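Local atomic coordinates of DNA polymerase III beta subunit (Streptococcus pyogenes, PDB entry 2AVT), a protein that probably encircles duplex DNA as a ring-shaped dimer and tethers the replicative polymerase to its template for processive synthesis. Residues 346-351 and 355-360; 262-267 and 292-297; 103-106 and 111-114; 32-37 and 80-85; 127-132 and 239-244. All coordinates share one frame; numbering follows the deposited sequence.

Contact 1: residues 346-351 and 355-360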
# COMPACT_ATOMS: atom_id res chain seq x y z
N VAL A 346 2.46 -30.99 7.26
CA VAL A 346 3.45 -31.16 6.19
C VAL A 346 4.41 -32.27 6.57
O VAL A 346 4.81 -32.38 7.73
CB VAL A 346 4.25 -29.85 5.94
CG1 VAL A 346 4.83 -29.33 7.24
CG2 VAL A 346 5.36 -30.12 4.93
N LYS A 347 4.78 -33.09 5.59
CA LYS A 347 5.69 -34.20 5.81
C LYS A 347 7.05 -33.86 5.22
O LYS A 347 7.17 -33.62 4.03
CB LYS A 347 5.14 -35.46 5.13
CG LYS A 347 4.77 -36.58 6.07
CD LYS A 347 4.27 -37.79 5.28
CE LYS A 347 4.01 -38.98 6.18
NZ LYS A 347 3.48 -40.14 5.40
N ILE A 348 8.09 -33.85 6.06
CA ILE A 348 9.42 -33.53 5.57
C ILE A 348 10.34 -34.74 5.60
O ILE A 348 10.45 -35.42 6.63
CB ILE A 348 10.05 -32.38 6.40
CG1 ILE A 348 9.09 -31.19 6.46
CG2 ILE A 348 11.36 -31.94 5.75
CD1 ILE A 348 9.68 -29.94 7.10
N HIS A 349 10.99 -35.01 4.48
CA HIS A 349 11.90 -36.14 4.34
C HIS A 349 13.33 -35.68 4.12
O HIS A 349 13.63 -35.00 3.14
CB HIS A 349 11.48 -37.02 3.17
CG HIS A 349 10.20 -37.75 3.39
ND1 HIS A 349 9.59 -38.51 2.41
CD2 HIS A 349 9.41 -37.86 4.49
CE1 HIS A 349 8.49 -39.05 2.89
NE2 HIS A 349 8.35 -38.67 4.15
N PHE A 350 14.23 -36.07 5.03
CA PHE A 350 15.64 -35.70 4.93
C PHE A 350 16.56 -36.88 4.64
O PHE A 350 16.29 -38.02 5.04
CB PHE A 350 16.16 -35.08 6.24
CG PHE A 350 15.36 -33.92 6.75
CD1 PHE A 350 14.25 -34.12 7.56
CD2 PHE A 350 15.78 -32.62 6.51
CE1 PHE A 350 13.57 -33.05 8.12
CE2 PHE A 350 15.10 -31.54 7.06
CZ PHE A 350 14.00 -31.76 7.87
N LEU A 351 17.67 -36.58 3.97
CA LEU A 351 18.70 -37.57 3.69
C LEU A 351 19.89 -37.13 4.55
O LEU A 351 19.82 -37.21 5.78
CB LEU A 351 19.10 -37.57 2.21
CG LEU A 351 18.30 -38.53 1.34
CD1 LEU A 351 18.92 -38.62 -0.05
CD2 LEU A 351 18.31 -39.91 1.99
N ARG A 355 22.23 -32.98 1.51
CA ARG A 355 21.34 -33.42 0.44
C ARG A 355 20.00 -32.69 0.51
O ARG A 355 19.53 -32.31 1.59
CB ARG A 355 21.10 -34.93 0.51
CG ARG A 355 22.34 -35.78 0.24
CD ARG A 355 23.10 -35.27 -0.98
NE ARG A 355 24.24 -36.12 -1.30
CZ ARG A 355 24.15 -37.29 -1.92
NH1 ARG A 355 22.97 -37.77 -2.28
NH2 ARG A 355 25.25 -38.01 -2.15
N PRO A 356 19.38 -32.46 -0.65
CA PRO A 356 18.09 -31.77 -0.68
C PRO A 356 17.03 -32.55 0.10
O PRO A 356 16.94 -33.77 -0.02
CB PRO A 356 17.78 -31.72 -2.17
CG PRO A 356 19.14 -31.60 -2.78
CD PRO A 356 19.94 -32.61 -2.00
N PHE A 357 16.26 -31.84 0.92
CA PHE A 357 15.19 -32.47 1.69
C PHE A 357 13.86 -32.10 1.05
O PHE A 357 13.66 -30.97 0.62
CB PHE A 357 15.25 -32.03 3.16
CG PHE A 357 15.13 -30.54 3.38
CD1 PHE A 357 16.24 -29.72 3.28
CD2 PHE A 357 13.91 -29.98 3.73
CE1 PHE A 357 16.14 -28.36 3.54
CE2 PHE A 357 13.81 -28.62 3.99
CZ PHE A 357 14.92 -27.81 3.89
N THR A 358 12.95 -33.08 0.99
CA THR A 358 11.65 -32.87 0.36
C THR A 358 10.51 -32.60 1.32
O THR A 358 10.53 -33.00 2.49
CB THR A 358 11.23 -34.10 -0.48
OG1 THR A 358 11.05 -35.22 0.39
CG2 THR A 358 12.29 -34.42 -1.52
N LEU A 359 9.49 -31.91 0.80
CA LEU A 359 8.32 -31.57 1.58
C LEU A 359 7.09 -31.95 0.76
O LEU A 359 7.04 -31.74 -0.45
CB LEU A 359 8.29 -30.05 1.86
CG LEU A 359 9.57 -29.30 2.25
CD1 LEU A 359 10.22 -29.98 3.43
CD2 LEU A 359 10.54 -29.25 1.08
N THR A 360 6.10 -32.54 1.42
CA THR A 360 4.87 -32.93 0.75
C THR A 360 3.73 -32.69 1.72
O THR A 360 3.89 -32.82 2.93
CB THR A 360 4.87 -34.44 0.32
OG1 THR A 360 4.99 -35.28 1.48
CG2 THR A 360 6.02 -34.73 -0.62
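The rings of Phe350 and Phe357 lie side by side with their planes 25° apart but slid, so that they barely overlap and their centroids are 5.2 Å apart. CE2 of Phe350 sits over one face of Phe357, 3.8 Å from CG of that ring. CD2 of Phe350 reaches CB of Phe357 at 3.4 Å, an oblique approach. Another oblique neighbour of the Phe357 ring is Ile348, with CG2 of Ile348 3.8 Å from CD2 of Phe357. Phe357 carries CG between its backbone N and carbonyl carbon (chi1 59°), the rotamer that turns its ring to lie alongside Phe350, while Phe329 meets it at a steeper tilt. The His349 ring is stacked on Phe260, and OG1 of Thr358 comes obliquely to its root, 3.3 Å from CB of His349.

The backbones form an antiparallel beta hairpin in the C-terminal domain. Lys347 with Thr360 and His349 with Thr358 are hydrogen-bonded pairs, each closed by two N-H to O bonds. The straightest, Lys347 N to Thr360 O, measures 2.8 Å with an angle of 173° at the hydrogen.

Ile348 and Leu359 form the non-hydrogen-bonded pair between them, their side chains running the same way on the buried face that also holds both phenylalanines. On the other face are Lys347, His349, Thr358 and Thr360, and His349 NE2 makes a weak hydrogen bond with Glu263.

Contact 2: residues 262-267 and 292-297; sequences TEVVFN and LEITQN
Ile294 makes the contact with strand 262-267, meeting Val264 and Thr262; two residues before it, Leu292 turns its side chain the same way, toward that strand. Glu293, between them, lies on the other side of its strand, where it packs on Ser300 and His302.

Ile294 then reaches across with both of its branches. CG1 is anti to the carbonyl carbon (chi1 -61°) and the chain is extended beyond it (chi2 174°), which carries CD1 of Ile294 out to 4.1 Å from CG2 of Val264. Ile294 and Val264 pass alongside one another, pointing opposite ways. The other branch of Ile294, CG2, lies 4.3 Å from CG2 of Thr262, a looser methyl-to-methyl approach.

This packing joins two sheets in the region of the C-terminal domain: the one with strands 262-267 and 345-350, which continues into the central domain, and the four-stranded antiparallel sheet that holds strand 290-295. No hydrogen bond crosses here. OG1 of Thr262 is bonded to Ser323 O, while its methyl faces Ile294. Val264 offers CG2 to Ile294 and lays CG1 over one face of Phe266, 3.3 Å above the plane and toward its rim.

Beyond Ile294 the strand ends at Thr295, whose OG1 is hydrogen-bonded to His298 O across the turn into strand 298-305.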
# COMPACT_ATOMS: atom_id res chain seq x y z
N THR A 262 15.27 -39.80 7.32
CA THR A 262 14.52 -39.15 8.38
C THR A 262 13.23 -38.55 7.87
O THR A 262 13.15 -38.08 6.73
CB THR A 262 15.37 -38.04 9.03
OG1 THR A 262 16.63 -38.57 9.45
CG2 THR A 262 14.65 -37.46 10.24
N GLU A 263 12.20 -38.58 8.71
CA GLU A 263 10.90 -38.02 8.37
C GLU A 263 10.31 -37.36 9.59
O GLU A 263 10.36 -37.92 10.69
CB GLU A 263 9.93 -39.10 7.89
CG GLU A 263 8.49 -38.58 7.75
CD GLU A 263 7.46 -39.68 7.57
OE1 GLU A 263 7.56 -40.44 6.59
OE2 GLU A 263 6.54 -39.77 8.41
N VAL A 264 9.75 -36.17 9.41
CA VAL A 264 9.11 -35.46 10.50
C VAL A 264 7.84 -34.82 9.97
O VAL A 264 7.81 -34.35 8.83
CB VAL A 264 10.01 -34.35 11.08
CG1 VAL A 264 9.36 -33.77 12.34
CG2 VAL A 264 11.39 -34.90 11.39
N VAL A 265 6.79 -34.81 10.78
CA VAL A 265 5.53 -34.21 10.38
C VAL A 265 5.25 -33.05 11.33
O VAL A 265 5.22 -33.23 12.54
CB VAL A 265 4.36 -35.22 10.46
CG1 VAL A 265 3.07 -34.56 10.02
CG2 VAL A 265 4.66 -36.44 9.58
N PHE A 266 5.07 -31.86 10.76
CA PHE A 266 4.79 -30.67 11.57
C PHE A 266 3.47 -30.05 11.19
O PHE A 266 2.90 -30.32 10.13
CB PHE A 266 5.83 -29.56 11.34
CG PHE A 266 7.26 -29.98 11.51
CD1 PHE A 266 7.95 -30.59 10.48
CD2 PHE A 266 7.95 -29.66 12.67
CE1 PHE A 266 9.30 -30.87 10.60
CE2 PHE A 266 9.29 -29.93 12.79
CZ PHE A 266 9.97 -30.53 11.75
N ASN A 267 2.98 -29.19 12.08
CA ASN A 267 1.76 -28.44 11.81
C ASN A 267 2.30 -27.39 10.83
O ASN A 267 3.21 -26.63 11.17
CB ASN A 267 1.26 -27.78 13.09
CG ASN A 267 0.11 -26.84 12.84
OD1 ASN A 267 -1.01 -27.10 13.28
ND2 ASN A 267 0.38 -25.75 12.14
N LEU A 292 18.65 -26.77 11.90
CA LEU A 292 17.64 -27.68 12.42
C LEU A 292 18.32 -28.89 13.06
O LEU A 292 19.06 -29.62 12.40
CB LEU A 292 16.72 -28.13 11.28
CG LEU A 292 15.33 -28.64 11.65
CD1 LEU A 292 14.59 -27.58 12.46
CD2 LEU A 292 14.55 -28.97 10.38
N GLU A 293 18.07 -29.08 14.35
CA GLU A 293 18.64 -30.20 15.10
C GLU A 293 17.57 -31.23 15.44
O GLU A 293 16.72 -31.00 16.30
CB GLU A 293 19.32 -29.69 16.38
CG GLU A 293 20.71 -29.11 16.14
CD GLU A 293 21.23 -28.29 17.31
OE1 GLU A 293 20.97 -28.66 18.48
OE2 GLU A 293 21.92 -27.28 17.06
N ILE A 294 17.63 -32.36 14.75
CA ILE A 294 16.67 -33.44 14.93
C ILE A 294 17.25 -34.62 15.71
O ILE A 294 18.21 -35.25 15.27
CB ILE A 294 16.18 -33.96 13.57
CG1 ILE A 294 15.48 -32.84 12.80
CG2 ILE A 294 15.23 -35.13 13.78
CD1 ILE A 294 15.09 -33.24 11.40
N THR A 295 16.66 -34.90 16.86
CA THR A 295 17.08 -36.02 17.70
C THR A 295 15.83 -36.68 18.25
O THR A 295 14.73 -36.14 18.13
CB THR A 295 17.96 -35.56 18.88
OG1 THR A 295 17.21 -34.68 19.72
CG2 THR A 295 19.20 -34.84 18.37
N GLN A 296 15.99 -37.85 18.86
CA GLN A 296 14.86 -38.58 19.43
C GLN A 296 13.98 -37.68 20.30
O GLN A 296 14.40 -37.23 21.37
CB GLN A 296 15.35 -39.76 20.27
CG GLN A 296 15.82 -40.96 19.46
CD GLN A 296 16.27 -42.11 20.35
OE1 GLN A 296 15.56 -42.51 21.28
NE2 GLN A 296 17.45 -42.66 20.05
N ASN A 297 12.77 -37.42 19.83
CA ASN A 297 11.82 -36.60 20.55
C ASN A 297 12.40 -35.25 20.99
O ASN A 297 12.30 -34.87 22.16
CB ASN A 297 11.31 -37.36 21.78
CG ASN A 297 11.12 -38.84 21.49
OD1 ASN A 297 10.49 -39.22 20.50
ND2 ASN A 297 11.66 -39.68 22.37

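Contact 3: residues 103-106 and 111-114; sequences QVVL and SEIT
Leu106 N donates to Ile113 O at 2.8 Å, the shorter of two backbone bonds that close this antiparallel hydrogen-bonded pair. The bond is nearly straight at the hydrogen (166°). Its return partner, Ile113 N to Leu106 O, measures 2.9 Å. Next to it Val105 and Thr114 form a non-hydrogen-bonded pair, and beside that pair Thr114 CA makes a CA-H...O contact to Val104 O at 3.3 Å.

Val105 spreads its two methyls over the neighbouring strand. CG1 of Val105, anti to the backbone N (chi1 179°), lies across the aliphatic part of Glu112, 3.6 Å from CG of Glu112. CG2 of Val105 instead meets the side chain of Thr114, 3.9 Å from its OG1. On the opposite face Leu106 and Ile113 turn inward onto helix 79-88, both touching Ile85.

Strand 111-116 is the outermost of its sheet within the chain, yet it does not end the sheet: residues 111-114 pair antiparallel with a strand of the second subunit, and Ser111 OG is hydrogen-bonded to Glu313 of that subunit. Such a beta hairpin, extended by a partner's strand, is the hallmark of the head-to-tail interface in ring-shaped bacterial beta-subunit dimers.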
# COMPACT_ATOMS: atom_id res chain seq x y z
N GLN A 103 -11.32 11.22 -31.32
CA GLN A 103 -11.66 11.77 -30.02
C GLN A 103 -12.94 11.09 -29.57
O GLN A 103 -13.76 10.72 -30.40
CB GLN A 103 -11.95 13.28 -30.13
CG GLN A 103 -10.79 14.12 -30.62
CD GLN A 103 -11.17 15.60 -30.72
OE1 GLN A 103 -11.73 16.04 -31.73
NE2 GLN A 103 -10.87 16.35 -29.66
N VAL A 104 -13.09 10.89 -28.26
CA VAL A 104 -14.31 10.29 -27.76
C VAL A 104 -14.91 11.21 -26.72
O VAL A 104 -14.21 11.74 -25.85
CB VAL A 104 -14.10 8.90 -27.10
CG1 VAL A 104 -13.77 7.87 -28.18
CG2 VAL A 104 -13.00 8.96 -26.07
N VAL A 105 -16.22 11.41 -26.82
CA VAL A 105 -16.94 12.25 -25.88
C VAL A 105 -17.62 11.30 -24.91
O VAL A 105 -18.43 10.46 -25.32
CB VAL A 105 -18.02 13.08 -26.60
CG1 VAL A 105 -18.78 13.94 -25.60
CG2 VAL A 105 -17.37 13.93 -27.69
N LEU A 106 -17.27 11.44 -23.64
CA LEU A 106 -17.82 10.61 -22.59
C LEU A 106 -18.85 11.47 -21.84
O LEU A 106 -18.50 12.54 -21.32
CB LEU A 106 -16.71 10.18 -21.63
CG LEU A 106 -15.46 9.52 -22.22
CD1 LEU A 106 -14.42 9.31 -21.13
CD2 LEU A 106 -15.84 8.17 -22.85
N SER A 111 -21.93 15.71 -16.64
CA SER A 111 -20.51 15.79 -16.96
C SER A 111 -20.17 15.29 -18.36
O SER A 111 -20.54 14.18 -18.75
CB SER A 111 -19.70 15.01 -15.92
OG SER A 111 -18.31 15.23 -16.09
N GLU A 112 -19.48 16.14 -19.12
CA GLU A 112 -19.04 15.79 -20.47
C GLU A 112 -17.52 15.94 -20.57
O GLU A 112 -16.99 17.06 -20.46
CB GLU A 112 -19.70 16.68 -21.51
CG GLU A 112 -19.17 16.37 -22.91
CD GLU A 112 -19.74 17.28 -23.97
OE1 GLU A 112 -20.91 17.09 -24.35
OE2 GLU A 112 -19.01 18.19 -24.42
N ILE A 113 -16.85 14.82 -20.79
CA ILE A 113 -15.39 14.80 -20.90
C ILE A 113 -14.96 14.25 -22.26
O ILE A 113 -15.32 13.13 -22.64
CB ILE A 113 -14.77 13.91 -19.78
CG1 ILE A 113 -15.06 14.54 -18.42
CG2 ILE A 113 -13.25 13.76 -20.00
CD1 ILE A 113 -14.76 13.63 -17.23
N THR A 114 -14.21 15.06 -23.00
CA THR A 114 -13.73 14.63 -24.31
C THR A 114 -12.26 14.27 -24.22
O THR A 114 -11.46 15.03 -23.66
CB THR A 114 -13.93 15.74 -25.35
OG1 THR A 114 -15.29 16.17 -25.32
CG2 THR A 114 -13.58 15.25 -26.76

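Contact 4: residues 32-37 and 80-85; sequences SSIKIE and SFFINI
Phe82 turns its ring toward two isoleucines of strand 33-39, Ile36 lying nearer than Ile34. With CG anti to the backbone N (chi1 178°), the ring leaves the helix toward the strand, and Ile36 comes to meet it from the opposite direction. The extended Ile36 chain ends in CD1, 3.8 Å from Phe82 CE2 and 4.1 Å from Phe82 CZ. CG2 of Ile34 is 4.3 Å from CD2 of Phe82, the atom next to CE2. Both methyls arrive obliquely.

The only polar link between the segments passes through a water at the start of the helix. It donates to Ser32 O at 2.7 Å and accepts from Ser80 N at 3.0 Å; the residue just before the strand and the first turn of the helix thus share one water.

Strand 73-78 runs beside strand 33-39 and places Leu77 against both Ile36 and Phe82, while Leu15 of helix 8-18 touches Ile34 and Ile83. Helix 79-88 packs on the face of the sheet that carries Ile34 and Ile36, and its other flank, through Phe81, Asn84 and Ile85, meets Leu280 and Ile281 of the second subunit.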
# COMPACT_ATOMS: atom_id res chain seq x y z
N SER A 32 1.11 1.48 -23.84
CA SER A 32 0.53 2.11 -22.65
C SER A 32 -0.98 2.30 -22.88
O SER A 32 -1.73 2.62 -21.96
CB SER A 32 1.15 3.49 -22.40
OG SER A 32 0.83 4.36 -23.48
N SER A 33 -1.42 2.13 -24.11
CA SER A 33 -2.82 2.34 -24.39
C SER A 33 -3.70 1.10 -24.33
O SER A 33 -3.23 -0.04 -24.40
CB SER A 33 -2.97 3.02 -25.75
OG SER A 33 -2.49 2.18 -26.78
N ILE A 34 -5.00 1.34 -24.13
CA ILE A 34 -5.94 0.24 -24.13
C ILE A 34 -6.64 0.36 -25.48
O ILE A 34 -6.95 1.47 -25.94
CB ILE A 34 -6.95 0.33 -22.96
CG1 ILE A 34 -7.91 -0.86 -23.01
CG2 ILE A 34 -7.69 1.64 -23.00
CD1 ILE A 34 -8.51 -1.24 -21.66
N LYS A 35 -6.85 -0.77 -26.13
CA LYS A 35 -7.51 -0.78 -27.42
C LYS A 35 -8.96 -1.15 -27.22
O LYS A 35 -9.28 -2.12 -26.53
CB LYS A 35 -6.81 -1.79 -28.35
CG LYS A 35 -7.44 -1.95 -29.71
CD LYS A 35 -6.70 -3.04 -30.48
CE LYS A 35 -7.47 -3.46 -31.72
NZ LYS A 35 -6.96 -4.77 -32.26
N ILE A 36 -9.86 -0.36 -27.79
CA ILE A 36 -11.28 -0.59 -27.65
C ILE A 36 -11.90 -0.83 -29.02
O ILE A 36 -11.87 0.04 -29.89
CB ILE A 36 -11.97 0.62 -27.00
CG1 ILE A 36 -11.35 0.90 -25.64
CG2 ILE A 36 -13.46 0.35 -26.85
CD1 ILE A 36 -11.94 2.10 -24.93
N GLU A 37 -12.45 -2.02 -29.22
CA GLU A 37 -13.10 -2.34 -30.49
C GLU A 37 -14.56 -2.60 -30.21
O GLU A 37 -14.90 -3.46 -29.40
CB GLU A 37 -12.47 -3.57 -31.12
CG GLU A 37 -11.02 -3.40 -31.46
CD GLU A 37 -10.39 -4.70 -31.91
OE1 GLU A 37 -10.46 -5.69 -31.14
OE2 GLU A 37 -9.81 -4.72 -33.02
N SER A 80 -4.33 3.84 -18.16
CA SER A 80 -4.48 4.34 -16.79
C SER A 80 -5.28 5.63 -16.73
O SER A 80 -6.13 5.81 -15.86
CB SER A 80 -3.10 4.55 -16.16
OG SER A 80 -2.51 3.31 -15.85
N PHE A 81 -5.01 6.52 -17.67
CA PHE A 81 -5.70 7.79 -17.73
C PHE A 81 -7.20 7.59 -18.04
O PHE A 81 -8.07 8.15 -17.37
CB PHE A 81 -5.02 8.65 -18.79
CG PHE A 81 -5.65 10.00 -18.98
CD1 PHE A 81 -5.72 10.90 -17.94
CD2 PHE A 81 -6.17 10.36 -20.22
CE1 PHE A 81 -6.30 12.15 -18.13
CE2 PHE A 81 -6.75 11.60 -20.40
CZ PHE A 81 -6.81 12.49 -19.35
N PHE A 82 -7.50 6.76 -19.03
CA PHE A 82 -8.88 6.52 -19.41
C PHE A 82 -9.68 5.91 -18.28
O PHE A 82 -10.82 6.32 -18.01
CB PHE A 82 -8.95 5.58 -20.62
CG PHE A 82 -10.34 5.24 -21.04
CD1 PHE A 82 -11.23 6.23 -21.42
CD2 PHE A 82 -10.77 3.92 -21.06
CE1 PHE A 82 -12.52 5.92 -21.83
CE2 PHE A 82 -12.06 3.60 -21.47
CZ PHE A 82 -12.93 4.60 -21.85
N ILE A 83 -9.09 4.92 -17.61
CA ILE A 83 -9.74 4.25 -16.50
C ILE A 83 -9.99 5.18 -15.32
O ILE A 83 -11.05 5.10 -14.70
CB ILE A 83 -8.91 3.03 -16.04
CG1 ILE A 83 -8.86 2.00 -17.16
CG2 ILE A 83 -9.50 2.46 -14.78
CD1 ILE A 83 -7.97 0.78 -16.84
N ASN A 84 -9.04 6.05 -15.00
CA ASN A 84 -9.26 7.01 -13.90
C ASN A 84 -10.43 7.94 -14.27
O ASN A 84 -11.24 8.31 -13.42
CB ASN A 84 -8.01 7.86 -13.63
CG ASN A 84 -6.87 7.06 -13.05
OD1 ASN A 84 -7.08 6.11 -12.30
ND2 ASN A 84 -5.65 7.44 -13.40
N ILE A 85 -10.51 8.34 -15.53
CA ILE A 85 -11.61 9.20 -15.96
C ILE A 85 -12.96 8.49 -15.80
O ILE A 85 -13.88 9.03 -15.16
CB ILE A 85 -11.42 9.65 -17.41
CG1 ILE A 85 -10.37 10.77 -17.45
CG2 ILE A 85 -12.73 10.17 -17.99
CD1 ILE A 85 -9.71 10.91 -18.77
O HOH W 1 -1.57 3.51 -19.38

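Contact 5: residues 127-132 and 239-244; sequences QEVSTE and SFYTRL
Tyr241 has its CG anti to the carbonyl carbon (chi1 -61°), which swings the ring off strand 238-243 toward the loop, and Val129 has CG2 in the corresponding place, anti to its own carbonyl carbon and beside its backbone N. These rotamers set one methyl of Val129 against one side of the tyrosine. CG2 of Val129 lies at the ring's edge, close to its plane, 4.0 Å from CE2 of Tyr241.

The same flank is approached by the backbone of the loop. Gln127 O lies 4.0 Å from CE2 of Tyr241, arriving obliquely, and no hydrogen bond joins the two segments. The contact is therefore a light one, made by a single side chain of the strand with a carbonyl oxygen and a methyl group of the loop, and it sits at the surface of the molecule. Gln230 of strand 230-234 also touches Gln127 and Val129.

Tyr241 also packs on Glu55, and its backbone is hydrogen-bonded to Ser53. Strand 238-243 of the central domain here pairs with strand 52-59 of the N-terminal domain, while residues 127-132 lie in the connection from strand 111-116 to strand 135-138. A sheet that continues from one domain into the next, with the connecting segment lying on it, is consistent with the beta-subunit fold.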
# COMPACT_ATOMS: atom_id res chain seq x y z
N GLN A 127 -0.60 -12.21 -32.29
CA GLN A 127 -0.04 -13.39 -32.92
C GLN A 127 -1.12 -14.42 -32.65
O GLN A 127 -1.21 -14.95 -31.55
CB GLN A 127 1.27 -13.78 -32.23
CG GLN A 127 2.11 -14.80 -32.99
CD GLN A 127 2.52 -14.30 -34.37
OE1 GLN A 127 2.37 -13.12 -34.68
NE2 GLN A 127 3.05 -15.21 -35.19
N GLU A 128 -1.94 -14.69 -33.65
CA GLU A 128 -3.04 -15.64 -33.50
C GLU A 128 -2.61 -17.06 -33.18
O GLU A 128 -1.53 -17.50 -33.56
CB GLU A 128 -3.89 -15.61 -34.77
CG GLU A 128 -4.33 -14.20 -35.14
CD GLU A 128 -5.01 -14.13 -36.49
OE1 GLU A 128 -5.23 -15.20 -37.11
OE2 GLU A 128 -5.32 -13.01 -36.93
N VAL A 129 -3.47 -17.78 -32.46
CA VAL A 129 -3.21 -19.16 -32.10
C VAL A 129 -4.41 -20.01 -32.50
O VAL A 129 -5.55 -19.68 -32.18
CB VAL A 129 -2.99 -19.31 -30.58
CG1 VAL A 129 -2.82 -20.78 -30.22
CG2 VAL A 129 -1.76 -18.52 -30.15
N SER A 130 -4.15 -21.10 -33.22
CA SER A 130 -5.22 -22.00 -33.67
C SER A 130 -6.15 -22.40 -32.53
O SER A 130 -5.71 -22.73 -31.43
CB SER A 130 -4.61 -23.24 -34.30
OG SER A 130 -3.66 -23.83 -33.44
N THR A 131 -7.45 -22.39 -32.81
CA THR A 131 -8.47 -22.74 -31.83
C THR A 131 -8.97 -24.17 -32.01
O THR A 131 -10.09 -24.49 -31.61
CB THR A 131 -9.67 -21.78 -31.93
OG1 THR A 131 -9.21 -20.43 -31.94
CG2 THR A 131 -10.60 -21.98 -30.74
N GLU A 132 -8.16 -25.02 -32.62
CA GLU A 132 -8.55 -26.41 -32.84
C GLU A 132 -7.90 -27.32 -31.80
O GLU A 132 -6.79 -27.06 -31.35
CB GLU A 132 -8.14 -26.84 -34.25
CG GLU A 132 -8.53 -28.26 -34.62
CD GLU A 132 -8.49 -28.51 -36.11
OE1 GLU A 132 -8.24 -27.55 -36.87
OE2 GLU A 132 -8.71 -29.67 -36.53
N SER A 239 -9.71 -13.89 -23.53
CA SER A 239 -8.63 -14.59 -24.22
C SER A 239 -7.35 -14.03 -23.62
O SER A 239 -7.07 -12.83 -23.70
CB SER A 239 -8.69 -14.35 -25.72
OG SER A 239 -9.79 -15.02 -26.28
N PHE A 240 -6.58 -14.91 -23.00
CA PHE A 240 -5.33 -14.53 -22.35
C PHE A 240 -4.16 -15.23 -23.06
O PHE A 240 -4.06 -16.47 -23.04
CB PHE A 240 -5.43 -14.97 -20.88
CG PHE A 240 -4.27 -14.54 -20.02
CD1 PHE A 240 -3.18 -15.38 -19.84
CD2 PHE A 240 -4.32 -13.36 -19.30
CE1 PHE A 240 -2.16 -15.04 -18.95
CE2 PHE A 240 -3.31 -13.03 -18.41
CZ PHE A 240 -2.23 -13.87 -18.24
N TYR A 241 -3.29 -14.44 -23.70
CA TYR A 241 -2.13 -14.98 -24.40
C TYR A 241 -0.86 -14.73 -23.60
O TYR A 241 -0.75 -13.71 -22.91
CB TYR A 241 -1.93 -14.33 -25.77
CG TYR A 241 -3.05 -14.51 -26.74
CD1 TYR A 241 -4.24 -13.79 -26.61
CD2 TYR A 241 -2.93 -15.38 -27.81
CE1 TYR A 241 -5.26 -13.93 -27.52
CE2 TYR A 241 -3.95 -15.52 -28.74
CZ TYR A 241 -5.11 -14.80 -28.58
OH TYR A 241 -6.13 -14.94 -29.50
N THR A 242 0.10 -15.64 -23.71
CA THR A 242 1.36 -15.48 -23.01
C THR A 242 2.52 -15.93 -23.89
O THR A 242 2.45 -16.97 -24.54
CB THR A 242 1.42 -16.32 -21.75
OG1 THR A 242 0.28 -16.05 -20.93
CG2 THR A 242 2.69 -15.98 -20.98
N ARG A 243 3.58 -15.12 -23.90
CA ARG A 243 4.78 -15.43 -24.67
C ARG A 243 5.49 -16.59 -23.97
O ARG A 243 5.52 -16.66 -22.75
CB ARG A 243 5.68 -14.20 -24.73
CG ARG A 243 7.14 -14.44 -25.10
CD ARG A 243 7.86 -13.10 -25.23
NE ARG A 243 9.32 -13.22 -25.22
CZ ARG A 243 10.04 -13.56 -24.15
NH1 ARG A 243 11.36 -13.63 -24.24
NH2 ARG A 243 9.44 -13.82 -23.00
N LEU A 244 6.07 -17.50 -24.76
CA LEU A 244 6.77 -18.66 -24.20
C LEU A 244 8.28 -18.48 -24.15
O LEU A 244 8.87 -17.82 -25.01
CB LEU A 244 6.45 -19.91 -25.03
CG LEU A 244 5.00 -20.41 -25.07
CD1 LEU A 244 4.93 -21.64 -25.94
CD2 LEU A 244 4.52 -20.73 -23.67

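How the contacts relate
Contacts 2, 3 and 4 are buried, contact 1 partly so, and contact 5 lies at the surface. Contacts 1 and 2 share one sheet, in its C-terminal-domain part, where strand 345-350 is hydrogen-bonded to strand 262-267; the centres of the two contacts are about 11 Å apart. Contact 1 adds backbone bonding within that sheet, whereas contact 2 is purely apolar packing between it and a second sheet. Contacts 3 and 4 repeat the division in the N-terminal domain, with a bonded hairpin and a helix-on-strand contact; they meet through Leu106 against Phe82 and Ile85, and both touch the second subunit. Contact 5 reaches the sheet of strand 33-39, about 10 Å from contact 4 between nearest atoms.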